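Local coordinates for D,D-dipeptidase/D,D-carboxypeptidase (Enterococcus faecalis, PDB 4MUQ), which acts as a zinc-dependent D,D-dipeptidase of vancomycin resistance, cleaving D-Ala-D-Ala, and probably also has D,D-carboxypeptidase activity, at residues 30-35 against 72-77; 49-54 against 110-115; 189-194 against 240-245; 225-230 against 235-240. All blocks are in the same frame, centred on the assembly; numbering follows the deposited sequence.

Interaction 1 (30-35 against 72-77); sequences NNVKGL and SGYRSL. With PE3 (3,6,9,12,15,18,21,24,27,30,33,36,39-tridecaoxahentetracontane-1,41-diol), chain K; 2D8 ((2R)-3-[(R)-[(1S)-1-aminoethyl](hydroxy)phosphoryl]-2-methylpropanoic acid), chain D; LY0 ((2R)-3-[(R)-[(1R)-1-aminoethyl](hydroxy)phosphoryl]-2-methylpropanoic acid), chain C.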
# COMPACT_ATOMS: atom_id res chain seq x y z
N ASN A 30 -15.20 4.41 -0.84
CA ASN A 30 -15.30 2.98 -0.56
C ASN A 30 -15.38 2.16 -1.83
O ASN A 30 -15.24 0.93 -1.80
CB ASN A 30 -16.53 2.70 0.32
CG ASN A 30 -17.81 3.31 -0.24
OD1 ASN A 30 -17.91 3.62 -1.44
ND2 ASN A 30 -18.81 3.49 0.62
N ASN A 31 -15.58 2.85 -2.94
CA ASN A 31 -15.92 2.22 -4.21
C ASN A 31 -14.74 1.56 -4.91
O ASN A 31 -14.48 1.82 -6.08
CB ASN A 31 -16.58 3.24 -5.14
CG ASN A 31 -17.35 2.59 -6.27
OD1 ASN A 31 -17.72 1.42 -6.19
ND2 ASN A 31 -17.61 3.35 -7.33
N VAL A 32 -14.03 0.71 -4.18
CA VAL A 32 -12.96 -0.10 -4.76
C VAL A 32 -13.56 -1.03 -5.80
O VAL A 32 -14.56 -1.69 -5.54
CB VAL A 32 -12.28 -1.01 -3.70
CG1 VAL A 32 -11.12 -1.76 -4.32
CG2 VAL A 32 -11.80 -0.20 -2.53
N LYS A 33 -12.96 -1.06 -6.98
CA LYS A 33 -13.32 -2.07 -7.96
C LYS A 33 -12.09 -2.73 -8.57
O LYS A 33 -10.96 -2.37 -8.25
CB LYS A 33 -14.27 -1.51 -9.03
CG LYS A 33 -15.65 -1.20 -8.48
CD LYS A 33 -16.66 -0.88 -9.57
CE LYS A 33 -17.47 0.36 -9.20
NZ LYS A 33 -18.56 0.64 -10.17
N GLY A 34 -12.33 -3.70 -9.44
CA GLY A 34 -11.25 -4.49 -9.98
C GLY A 34 -10.72 -5.48 -8.95
O GLY A 34 -9.57 -5.92 -9.05
N LEU A 35 -11.56 -5.85 -7.98
CA LEU A 35 -11.17 -6.85 -6.99
C LEU A 35 -11.28 -8.22 -7.61
O LEU A 35 -12.26 -8.53 -8.30
CB LEU A 35 -12.06 -6.78 -5.75
CG LEU A 35 -11.88 -5.54 -4.88
CD1 LEU A 35 -12.91 -5.51 -3.75
CD2 LEU A 35 -10.47 -5.49 -4.30
N SER A 72 -5.56 -12.47 4.98
CA SER A 72 -6.59 -11.45 4.86
C SER A 72 -6.18 -10.46 3.80
O SER A 72 -5.07 -9.94 3.85
CB SER A 72 -6.79 -10.72 6.19
OG SER A 72 -7.90 -9.85 6.11
N GLY A 73 -7.07 -10.19 2.85
CA GLY A 73 -6.84 -9.20 1.81
C GLY A 73 -7.83 -8.07 1.92
O GLY A 73 -7.86 -7.35 2.92
N TYR A 74 -8.65 -7.89 0.88
CA TYR A 74 -9.70 -6.88 0.95
C TYR A 74 -10.66 -7.20 2.09
O TYR A 74 -11.08 -8.35 2.26
CB TYR A 74 -10.49 -6.82 -0.36
CG TYR A 74 -11.66 -5.88 -0.26
CD1 TYR A 74 -11.47 -4.51 -0.31
CD2 TYR A 74 -12.94 -6.36 -0.06
CE1 TYR A 74 -12.53 -3.63 -0.20
CE2 TYR A 74 -14.03 -5.48 0.05
CZ TYR A 74 -13.79 -4.12 -0.01
OH TYR A 74 -14.83 -3.23 0.10
N ARG A 75 -11.00 -6.18 2.88
CA ARG A 75 -12.07 -6.30 3.86
C ARG A 75 -13.04 -5.16 3.66
O ARG A 75 -12.64 -4.01 3.43
CB ARG A 75 -11.52 -6.29 5.29
CG ARG A 75 -10.51 -7.39 5.51
CD ARG A 75 -10.26 -7.74 6.96
NE ARG A 75 -9.65 -6.66 7.73
CZ ARG A 75 -8.42 -6.69 8.25
NH1 ARG A 75 -7.59 -7.72 8.07
NH2 ARG A 75 -7.99 -5.66 8.95
N SER A 76 -14.32 -5.48 3.71
CA SER A 76 -15.38 -4.50 3.64
C SER A 76 -15.51 -3.78 4.97
O SER A 76 -14.94 -4.19 5.98
CB SER A 76 -16.70 -5.19 3.36
OG SER A 76 -17.04 -6.05 4.44
N LEU A 77 -16.31 -2.72 4.98
CA LEU A 77 -16.54 -1.98 6.21
C LEU A 77 -17.18 -2.84 7.30
O LEU A 77 -16.77 -2.78 8.47
CB LEU A 77 -17.44 -0.78 5.91
CG LEU A 77 -17.87 0.03 7.14
CD1 LEU A 77 -16.66 0.66 7.82
CD2 LEU A 77 -18.87 1.10 6.73
O43 PE3 K . -13.19 -5.11 -12.95
C42 PE3 K . -14.43 -4.47 -13.29
C41 PE3 K . -15.52 -4.89 -12.30
O40 PE3 K . -15.10 -4.49 -10.99
C39 PE3 K . -16.04 -4.78 -9.91
C38 PE3 K . -16.46 -6.22 -9.59
O37 PE3 K . -17.14 -6.91 -10.65
C4 2D8 D . -4.33 -4.45 11.44
C5 2D8 D . -4.44 -3.29 10.50
C6 2D8 D . -5.89 -3.12 10.06
C7 2D8 D . -3.91 -2.06 11.21
N1 2D8 D . -4.62 -8.61 11.30
P 2D8 D . -4.28 -6.07 10.63
C1 2D8 D . -6.24 -6.99 12.12
C2 2D8 D . -4.79 -7.32 11.84
O31 2D8 D . -5.26 -6.03 9.43
O32 2D8 D . -2.88 -6.45 10.05
O61 2D8 D . -6.07 -2.68 8.93
O62 2D8 D . -6.79 -3.38 10.84
P LY0 C . -4.29 -6.08 10.63
C1 LY0 C . -6.27 -6.96 12.11
N1 LY0 C . -4.12 -7.35 12.96
C2 LY0 C . -4.85 -7.38 11.76
C4 LY0 C . -4.34 -4.46 11.45
C5 LY0 C . -4.45 -3.30 10.51
C6 LY0 C . -5.89 -3.12 10.06
C7 LY0 C . -3.91 -2.06 11.21
O31 LY0 C . -5.25 -6.02 9.42
O32 LY0 C . -2.88 -6.45 10.05
O61 LY0 C . -6.06 -2.68 8.93
O62 LY0 C . -6.79 -3.38 10.84
O HOH W 1 -13.81 -0.38 0.44

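Interaction 2 (49-54 against 110-115); sequences RDVANV and TGLAID. With ZN (zinc ion), chain B; LY0 ((2R)-3-[(R)-[(1R)-1-aminoethyl](hydroxy)phosphoryl]-2-methylpropanoic acid), chain C; 2D8 ((2R)-3-[(R)-[(1S)-1-aminoethyl](hydroxy)phosphoryl]-2-methylpropanoic acid), chain D.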
# COMPACT_ATOMS: atom_id res chain seq x y z
N ARG A 49 -6.77 -6.27 -8.75
CA ARG A 49 -6.24 -7.16 -9.78
C ARG A 49 -4.74 -7.00 -10.00
O ARG A 49 -4.00 -7.99 -10.01
CB ARG A 49 -6.99 -6.94 -11.10
CG ARG A 49 -6.50 -7.83 -12.25
CD ARG A 49 -7.28 -7.58 -13.54
NE ARG A 49 -8.55 -8.29 -13.59
CZ ARG A 49 -9.74 -7.73 -13.35
NH1 ARG A 49 -9.83 -6.44 -13.06
NH2 ARG A 49 -10.84 -8.47 -13.42
N ASP A 50 -4.27 -5.77 -10.18
CA ASP A 50 -2.85 -5.57 -10.45
C ASP A 50 -1.99 -5.95 -9.25
O ASP A 50 -0.88 -6.46 -9.41
CB ASP A 50 -2.58 -4.13 -10.92
CG ASP A 50 -3.26 -3.82 -12.25
OD1 ASP A 50 -3.47 -4.76 -13.05
OD2 ASP A 50 -3.60 -2.64 -12.48
N VAL A 51 -2.53 -5.77 -8.05
CA VAL A 51 -1.84 -6.15 -6.82
C VAL A 51 -1.75 -7.69 -6.67
O VAL A 51 -0.71 -8.24 -6.28
CB VAL A 51 -2.52 -5.52 -5.59
CG1 VAL A 51 -1.75 -5.85 -4.34
CG2 VAL A 51 -2.61 -4.00 -5.76
N ALA A 52 -2.84 -8.39 -6.98
CA ALA A 52 -2.84 -9.85 -7.00
C ALA A 52 -1.78 -10.35 -7.98
O ALA A 52 -1.06 -11.31 -7.70
CB ALA A 52 -4.21 -10.39 -7.37
N ASN A 53 -1.68 -9.70 -9.13
CA ASN A 53 -0.68 -10.11 -10.11
C ASN A 53 0.74 -9.94 -9.58
O ASN A 53 1.59 -10.81 -9.79
CB ASN A 53 -0.89 -9.39 -11.44
CG ASN A 53 -2.16 -9.84 -12.13
OD1 ASN A 53 -2.68 -10.92 -11.85
ND2 ASN A 53 -2.67 -9.01 -13.04
N VAL A 54 1.00 -8.83 -8.89
CA VAL A 54 2.32 -8.59 -8.34
C VAL A 54 2.67 -9.62 -7.26
O VAL A 54 3.80 -10.13 -7.20
CB VAL A 54 2.42 -7.15 -7.78
CG1 VAL A 54 3.63 -6.99 -6.89
CG2 VAL A 54 2.46 -6.15 -8.93
N THR A 110 -8.94 -0.96 1.10
CA THR A 110 -8.55 -0.42 -0.21
C THR A 110 -8.26 -1.49 -1.26
O THR A 110 -8.14 -1.19 -2.44
CB THR A 110 -7.25 0.44 -0.14
OG1 THR A 110 -6.14 -0.40 0.21
CG2 THR A 110 -7.38 1.60 0.86
N GLY A 111 -8.08 -2.74 -0.83
CA GLY A 111 -7.63 -3.77 -1.75
C GLY A 111 -6.13 -3.77 -2.01
O GLY A 111 -5.67 -4.54 -2.85
N LEU A 112 -5.39 -2.91 -1.31
CA LEU A 112 -3.94 -2.78 -1.49
C LEU A 112 -3.13 -3.46 -0.40
O LEU A 112 -1.91 -3.50 -0.48
CB LEU A 112 -3.56 -1.29 -1.52
CG LEU A 112 -4.23 -0.44 -2.62
CD1 LEU A 112 -3.87 1.03 -2.42
CD2 LEU A 112 -3.84 -0.90 -4.03
N ALA A 113 -3.80 -4.00 0.62
CA ALA A 113 -3.09 -4.57 1.76
C ALA A 113 -3.38 -6.04 1.91
O ALA A 113 -4.49 -6.50 1.68
CB ALA A 113 -3.44 -3.84 3.04
N ILE A 114 -2.36 -6.77 2.33
CA ILE A 114 -2.50 -8.20 2.55
C ILE A 114 -1.75 -8.61 3.81
O ILE A 114 -0.65 -8.14 4.08
CB ILE A 114 -2.05 -9.00 1.31
CG1 ILE A 114 -2.40 -10.48 1.49
CG2 ILE A 114 -0.57 -8.80 1.01
CD1 ILE A 114 -2.85 -11.17 0.23
N ASP A 115 -2.39 -9.49 4.59
CA ASP A 115 -1.74 -10.15 5.71
C ASP A 115 -1.31 -11.53 5.24
O ASP A 115 -2.12 -12.27 4.68
CB ASP A 115 -2.71 -10.25 6.91
CG ASP A 115 -3.09 -8.89 7.47
OD1 ASP A 115 -2.33 -7.95 7.29
OD2 ASP A 115 -4.15 -8.69 8.09
ZN ZN B . -3.40 -6.44 7.93
P LY0 C . -4.29 -6.08 10.63
C1 LY0 C . -6.27 -6.96 12.11
N1 LY0 C . -4.12 -7.35 12.96
C2 LY0 C . -4.85 -7.38 11.76
C4 LY0 C . -4.34 -4.46 11.45
C5 LY0 C . -4.45 -3.30 10.51
C6 LY0 C . -5.89 -3.12 10.06
C7 LY0 C . -3.91 -2.06 11.21
O31 LY0 C . -5.25 -6.02 9.42
O32 LY0 C . -2.88 -6.45 10.05
O61 LY0 C . -6.06 -2.68 8.93
O62 LY0 C . -6.79 -3.38 10.84
C4 2D8 D . -4.33 -4.45 11.44
C5 2D8 D . -4.44 -3.29 10.50
C6 2D8 D . -5.89 -3.12 10.06
C7 2D8 D . -3.91 -2.06 11.21
N1 2D8 D . -4.62 -8.61 11.30
P 2D8 D . -4.28 -6.07 10.63
C1 2D8 D . -6.24 -6.99 12.12
C2 2D8 D . -4.79 -7.32 11.84
O31 2D8 D . -5.26 -6.03 9.43
O32 2D8 D . -2.88 -6.45 10.05
O61 2D8 D . -6.07 -2.68 8.93
O62 2D8 D . -6.79 -3.38 10.84

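Interaction 3 (189-194 against 240-245); sequences EYTQFI and NNIDGF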
# COMPACT_ATOMS: atom_id res chain seq x y z
N GLU A 189 6.01 8.85 6.46
CA GLU A 189 7.21 9.60 6.14
C GLU A 189 7.33 9.87 4.64
O GLU A 189 7.67 10.99 4.25
CB GLU A 189 8.44 8.88 6.67
CG GLU A 189 8.60 8.98 8.18
CD GLU A 189 9.54 7.93 8.73
OE1 GLU A 189 9.19 6.74 8.66
OE2 GLU A 189 10.64 8.30 9.22
N TYR A 190 7.04 8.87 3.82
CA TYR A 190 7.13 9.03 2.37
C TYR A 190 6.12 10.08 1.87
O TYR A 190 6.43 10.87 0.98
CB TYR A 190 6.91 7.69 1.66
CG TYR A 190 7.16 7.78 0.17
CD1 TYR A 190 8.41 8.12 -0.33
CD2 TYR A 190 6.14 7.52 -0.75
CE1 TYR A 190 8.64 8.21 -1.69
CE2 TYR A 190 6.37 7.59 -2.12
CZ TYR A 190 7.63 7.94 -2.58
OH TYR A 190 7.89 8.02 -3.93
N THR A 191 4.94 10.09 2.47
CA THR A 191 3.90 11.03 2.07
C THR A 191 4.37 12.48 2.30
O THR A 191 4.14 13.36 1.46
CB THR A 191 2.59 10.72 2.83
OG1 THR A 191 2.20 9.37 2.56
CG2 THR A 191 1.45 11.61 2.37
N GLN A 192 5.03 12.72 3.42
CA GLN A 192 5.63 14.03 3.66
C GLN A 192 6.84 14.30 2.76
O GLN A 192 6.96 15.37 2.17
CB GLN A 192 6.00 14.22 5.14
CG GLN A 192 6.65 15.57 5.46
CD GLN A 192 5.71 16.74 5.25
OE1 GLN A 192 4.55 16.70 5.68
NE2 GLN A 192 6.20 17.78 4.59
N PHE A 193 7.71 13.31 2.65
CA PHE A 193 8.97 13.43 1.91
C PHE A 193 8.74 13.92 0.49
O PHE A 193 9.40 14.85 0.02
CB PHE A 193 9.65 12.06 1.89
CG PHE A 193 10.83 11.96 0.95
CD1 PHE A 193 12.09 12.38 1.34
CD2 PHE A 193 10.69 11.35 -0.29
CE1 PHE A 193 13.18 12.26 0.48
CE2 PHE A 193 11.76 11.21 -1.15
CZ PHE A 193 13.00 11.67 -0.76
N ILE A 194 7.81 13.28 -0.21
CA ILE A 194 7.62 13.58 -1.63
C ILE A 194 7.09 15.00 -1.88
O ILE A 194 7.27 15.55 -2.97
CB ILE A 194 6.77 12.50 -2.34
CG1 ILE A 194 7.06 12.51 -3.84
CG2 ILE A 194 5.30 12.71 -2.04
CD1 ILE A 194 8.48 12.10 -4.17
N ASN A 240 -2.93 11.31 -2.53
CA ASN A 240 -2.27 10.88 -1.30
C ASN A 240 -3.23 10.73 -0.12
O ASN A 240 -2.81 10.43 1.01
CB ASN A 240 -1.08 11.77 -0.94
CG ASN A 240 -1.47 13.20 -0.58
OD1 ASN A 240 -2.66 13.55 -0.47
ND2 ASN A 240 -0.46 14.04 -0.38
N ASN A 241 -4.51 10.95 -0.40
CA ASN A 241 -5.61 10.83 0.58
C ASN A 241 -5.73 12.02 1.51
O ASN A 241 -6.53 12.01 2.45
CB ASN A 241 -5.52 9.53 1.41
CG ASN A 241 -6.87 9.06 1.89
OD1 ASN A 241 -7.87 9.18 1.18
ND2 ASN A 241 -6.91 8.53 3.12
N ILE A 242 -4.97 13.08 1.23
CA ILE A 242 -4.91 14.20 2.15
C ILE A 242 -5.08 15.55 1.46
O ILE A 242 -6.00 16.31 1.76
CB ILE A 242 -3.56 14.24 2.92
CG1 ILE A 242 -3.25 12.89 3.56
CG2 ILE A 242 -3.56 15.35 3.96
CD1 ILE A 242 -1.87 12.84 4.21
N ASP A 243 -4.19 15.85 0.51
CA ASP A 243 -4.11 17.21 0.02
C ASP A 243 -3.62 17.35 -1.40
O ASP A 243 -3.49 18.47 -1.87
CB ASP A 243 -3.24 18.05 0.97
CG ASP A 243 -1.85 17.43 1.20
OD1 ASP A 243 -1.33 16.78 0.28
OD2 ASP A 243 -1.29 17.63 2.30
N GLY A 244 -3.34 16.26 -2.10
CA GLY A 244 -2.80 16.40 -3.44
C GLY A 244 -2.49 15.09 -4.13
O GLY A 244 -2.97 14.00 -3.74
N PHE A 245 -1.65 15.19 -5.15
CA PHE A 245 -1.40 14.10 -6.07
C PHE A 245 0.09 13.81 -6.17
O PHE A 245 0.93 14.72 -6.05
CB PHE A 245 -1.95 14.43 -7.46
CG PHE A 245 -3.43 14.73 -7.47
CD1 PHE A 245 -4.36 13.70 -7.48
CD2 PHE A 245 -3.89 16.04 -7.46
CE1 PHE A 245 -5.72 13.97 -7.49
CE2 PHE A 245 -5.25 16.32 -7.47
CZ PHE A 245 -6.17 15.28 -7.49
O HOH W 2 2.25 12.98 -0.75

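Interaction 4 (225-230 against 235-240); sequences TLIKIP and YQISGN. With PE3 (3,6,9,12,15,18,21,24,27,30,33,36,39-tridecaoxahentetracontane-1,41-diol), chain I.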
# COMPACT_ATOMS: atom_id res chain seq x y z
N THR A 225 -7.63 20.51 -10.57
CA THR A 225 -6.18 20.56 -10.52
C THR A 225 -5.66 20.22 -11.91
O THR A 225 -6.12 19.25 -12.53
CB THR A 225 -5.62 19.57 -9.48
OG1 THR A 225 -6.10 19.94 -8.18
CG2 THR A 225 -4.10 19.58 -9.47
N LEU A 226 -4.73 21.01 -12.42
CA LEU A 226 -4.19 20.77 -13.75
C LEU A 226 -2.77 20.23 -13.68
O LEU A 226 -1.90 20.81 -13.03
CB LEU A 226 -4.23 22.05 -14.57
CG LEU A 226 -5.63 22.64 -14.69
CD1 LEU A 226 -5.57 24.01 -15.35
CD2 LEU A 226 -6.52 21.71 -15.49
N ILE A 227 -2.55 19.11 -14.36
CA ILE A 227 -1.26 18.43 -14.39
C ILE A 227 -0.88 18.26 -15.85
O ILE A 227 -1.73 17.94 -16.68
CB ILE A 227 -1.34 17.06 -13.71
CG1 ILE A 227 -1.64 17.22 -12.21
CG2 ILE A 227 -0.05 16.27 -13.89
CD1 ILE A 227 -1.75 15.91 -11.46
N LYS A 228 0.39 18.49 -16.19
CA LYS A 228 0.82 18.21 -17.55
C LYS A 228 1.80 17.03 -17.64
O LYS A 228 2.67 16.85 -16.79
CB LYS A 228 1.36 19.45 -18.26
CG LYS A 228 2.56 20.09 -17.62
CD LYS A 228 3.13 21.15 -18.54
CE LYS A 228 4.47 21.64 -18.06
NZ LYS A 228 5.44 20.53 -17.89
N ILE A 229 1.60 16.22 -18.67
CA ILE A 229 2.29 14.95 -18.83
C ILE A 229 2.79 14.86 -20.27
O ILE A 229 2.10 15.31 -21.19
CB ILE A 229 1.31 13.78 -18.61
CG1 ILE A 229 0.60 13.90 -17.26
CG2 ILE A 229 2.02 12.44 -18.72
CD1 ILE A 229 1.47 13.61 -16.07
N PRO A 230 3.99 14.30 -20.47
CA PRO A 230 4.40 14.03 -21.85
C PRO A 230 3.54 12.94 -22.47
O PRO A 230 3.25 11.93 -21.82
CB PRO A 230 5.84 13.54 -21.70
CG PRO A 230 6.30 14.10 -20.40
CD PRO A 230 5.09 14.10 -19.52
N TYR A 235 2.82 6.82 -17.56
CA TYR A 235 2.71 7.58 -16.32
C TYR A 235 1.63 7.05 -15.40
O TYR A 235 0.70 6.36 -15.84
CB TYR A 235 2.44 9.05 -16.61
CG TYR A 235 1.03 9.33 -17.09
CD1 TYR A 235 0.04 9.75 -16.20
CD2 TYR A 235 0.69 9.17 -18.42
CE1 TYR A 235 -1.24 10.01 -16.63
CE2 TYR A 235 -0.59 9.43 -18.86
CZ TYR A 235 -1.55 9.84 -17.96
OH TYR A 235 -2.82 10.10 -18.41
N GLN A 236 1.74 7.39 -14.12
CA GLN A 236 0.73 7.08 -13.13
C GLN A 236 0.46 8.33 -12.30
O GLN A 236 1.36 9.15 -12.10
CB GLN A 236 1.22 6.00 -12.17
CG GLN A 236 1.45 4.64 -12.78
CD GLN A 236 2.37 3.80 -11.93
OE1 GLN A 236 3.57 4.08 -11.83
NE2 GLN A 236 1.82 2.77 -11.28
N ILE A 237 -0.77 8.46 -11.84
CA ILE A 237 -1.14 9.50 -10.90
C ILE A 237 -1.92 8.89 -9.75
O ILE A 237 -2.81 8.05 -9.97
CB ILE A 237 -2.00 10.60 -11.57
CG1 ILE A 237 -1.26 11.21 -12.76
CG2 ILE A 237 -2.36 11.69 -10.55
CD1 ILE A 237 -2.07 12.22 -13.55
N SER A 238 -1.59 9.28 -8.53
CA SER A 238 -2.37 8.85 -7.37
C SER A 238 -2.66 10.04 -6.48
O SER A 238 -1.85 10.96 -6.37
CB SER A 238 -1.58 7.82 -6.55
OG SER A 238 -2.31 7.45 -5.38
N GLY A 239 -3.81 10.03 -5.82
CA GLY A 239 -4.00 10.91 -4.68
C GLY A 239 -3.17 10.42 -3.50
O GLY A 239 -2.77 9.24 -3.43
N ASN A 240 -2.93 11.31 -2.53
CA ASN A 240 -2.27 10.88 -1.30
C ASN A 240 -3.23 10.73 -0.12
O ASN A 240 -2.81 10.43 1.01
CB ASN A 240 -1.08 11.77 -0.94
CG ASN A 240 -1.47 13.20 -0.58
OD1 ASN A 240 -2.66 13.55 -0.47
ND2 ASN A 240 -0.46 14.04 -0.38
O43 PE3 I . 5.20 0.30 -17.03
C42 PE3 I . 5.06 0.37 -15.60
C41 PE3 I . 3.58 0.45 -15.21
O40 PE3 I . 2.94 1.62 -15.78
C39 PE3 I . 1.55 1.66 -15.37
C38 PE3 I . 0.80 2.88 -15.93
O37 PE3 I . 0.80 2.88 -17.37

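Interaction 1 (30-35 against 72-77)
Leu35 and Tyr74 make the tight part of this contact. Methyl CD1 of Leu35 sits over the centre of one face of the Tyr74 ring, 3.7 Å from the centroid and only 8° off the ring normal, a CH-pi contact between side chains that cross at about a right angle. Tyr74 reaches it by holding CG opposite its backbone N (chi1 175°), which carries the ring out toward the loop. Leucine suits the place because its branched end offers a compact methyl to a flat surface. Farther along the ring the fit slackens: Val32 CG2 approaches Tyr74 CE1 obliquely, at 4.2 Å. At the hydroxyl end water takes over. One molecule lies in the ring plane, accepting from Tyr74 OH at 3.0 Å and donating to Asn30 O at 3.0 Å, so a polar rim borders the apolar patch. On the outer side of the loop, Gly34 N donates to O40 of a bound polyethylene glycol fragment at 3.3 Å.

The residue after Tyr74 faces the other way, into the active site. Arg75 NH2 donates to phosphinate oxygen O31 of the bound inhibitor at 2.8 Å, the same in either diastereomer, and also bonds Gln80 OE1. Arg75 NH1 also reaches O31 and, nearly in the guanidinium plane, donates to Ser72 OG at 2.9 Å, which limits rotation of the group. Gly73 O accepts from ND1 of the zinc ligand His108. The chemistry is divided: dispersion and one water join the loops at the surface, while directional bonds aim the neighbouring arginine at the ligand.

Interaction 2 (49-54 against 110-115)
Val51 in the first turn of helix 49-62 meets Leu112 in the turn that leads into strand 113-118. The one apolar pair is Val51 CG2 and Leu112 CD2, at 3.8 Å, and the same valine methyl also comes near Gly111 O. Valine places CG1 opposite its own N (chi1 -176°), which leaves CG2 opposite the carbonyl carbon and directed at the turn. Leu112 starts out pointing away from the helix; with CG beside the backbone N (chi1 -59°) and an extended chi2 of 174°, these torsions bring CD2 back toward the helix, where the side chain crosses Val51 at about a right angle. Both are buried, and Tyr171 and Phe148 add aromatic surface to Val51.

The turn itself is fixed locally. Thr110 OG1 accepts from Leu112 N at 3.0 Å, forming an ST turn, and Gly111 has a positive phi, a conformation in which a beta carbon would crowd the carbonyl oxygen before it, so glycine fits here.

Downstream, Asp115 grips the zinc ion unevenly, through OD1 at 2.0 Å and OD2 at 2.4 Å, while both phosphinate oxygens of the inhibitor also bind it. With His108 and His168 this completes the protein's share of the His-Asp-His zinc site of the hedgehog/DD-peptidase fold.

Interaction 3 (189-194 against 240-245)
Asn240, whose amide builds an Asx turn and Asx motif in the loop between strands 234-239 and 244-250, lies against Thr191 on helix 187-194. Methyl CG2 of Thr191 does the touching: it stands 4.1 Å from Asn240 ND2 and 4.0 Å from Ile242 CD1, so one small methyl touches both an amide and the end of a longer aliphatic chain. Threonine suits this double role, because OG1, on its other branch, turns back to hydrogen-bond Leu187 O in its own helix.

Asn240 is held by its loop from both ends of the amide. OD1 accepts from three backbone nitrogens: Asp243 N is in the carbonyl plane on a lone pair at 2.9 Å, whereas Ile242 N and Gly244 N lie well out of that plane, on opposite sides of it. ND2 donates almost straight (170°) to Asp243 OD1, meeting it from above the carboxylate plane, and its other partner is a water, 2.9 Å away, which donates to Thr191 O. CG lies between the backbone N and carbonyl carbon (chi1 66°), folding the amide over the loop. Asp243 is tied outward in turn, by OD2 in a salt bridge to Lys195 and by OD1 to Tyr217 OH.

Because the loop takes up OD1 and one of the ND2 bonds, and water the other, the loop's shape is held mainly by its own bonds, while the helix adds methyl packing and a water bridge.

Interaction 4 (225-230 against 235-240)
Ile229 CG2 lies over one face of the Tyr235 ring, displaced toward the rim, so that its nearest ring atom is Tyr235 CD2 at 3.5 Å. The centroid is 3.8 Å away and 25° off the normal, a CH-pi contact in which the two side chains cross at about a right angle. A second, looser pair lies farther along: Ile227 CD1 meets Ile237 CD1 at 4.3 Å, methyl to methyl.

Torsions place these groups. Tyr235 puts CG between its backbone N and carbonyl carbon (chi1 73°), swinging the ring across toward Ile229 and setting its edge against Ile237 CG1, which lies in the ring plane. Ile229 turns CG2 opposite its own N, while its CD1 reaches only the ring margin at Tyr235 CD1.

Though 224-230 and 234-239 follow one another in sequence, they do not form a hydrogen-bonded hairpin. The first pairs antiparallel with strand 3-9, the second is an edge of the four-stranded sheet that includes 244-250, and the branched residues pack one sheet against the other. Isoleucine suits such a seam, since beta-branching is well accommodated in strands.

Val247 and Ile249 of strand 244-250 touch Ile229, while Ile6 touches both Ile229 and Tyr235. Gln236, pointing away from 225-230, bonds through OE1 to Trp250 NE1, and the buried Ser238 OG donates to Gly239 O at 2.7 Å and also pairs with Leu18 N.

In the fold
From the N terminus, the first of these contacts opens at 30-35, and interaction 1 closes on 72-77 around strand 45-48, helix 49-62 and strand 68-72. Interaction 2 starts inside that loop, at 49-54, and ends beyond it at 110-115, so the two cross; they are joined directly, since Gly34 O meets Arg49 N and Ser72 O meets Asp115 N. Both lead to the zinc and inhibitor site. Interaction 3 opens later, at helix 187-194, and closes at 240-245 on the C-terminal sheet. Interaction 4 is nested within that loop (Asn240 ends its second segment and begins that of interaction 3) and packs the small sheet containing 3-9 and 224-230 against the C-terminal one.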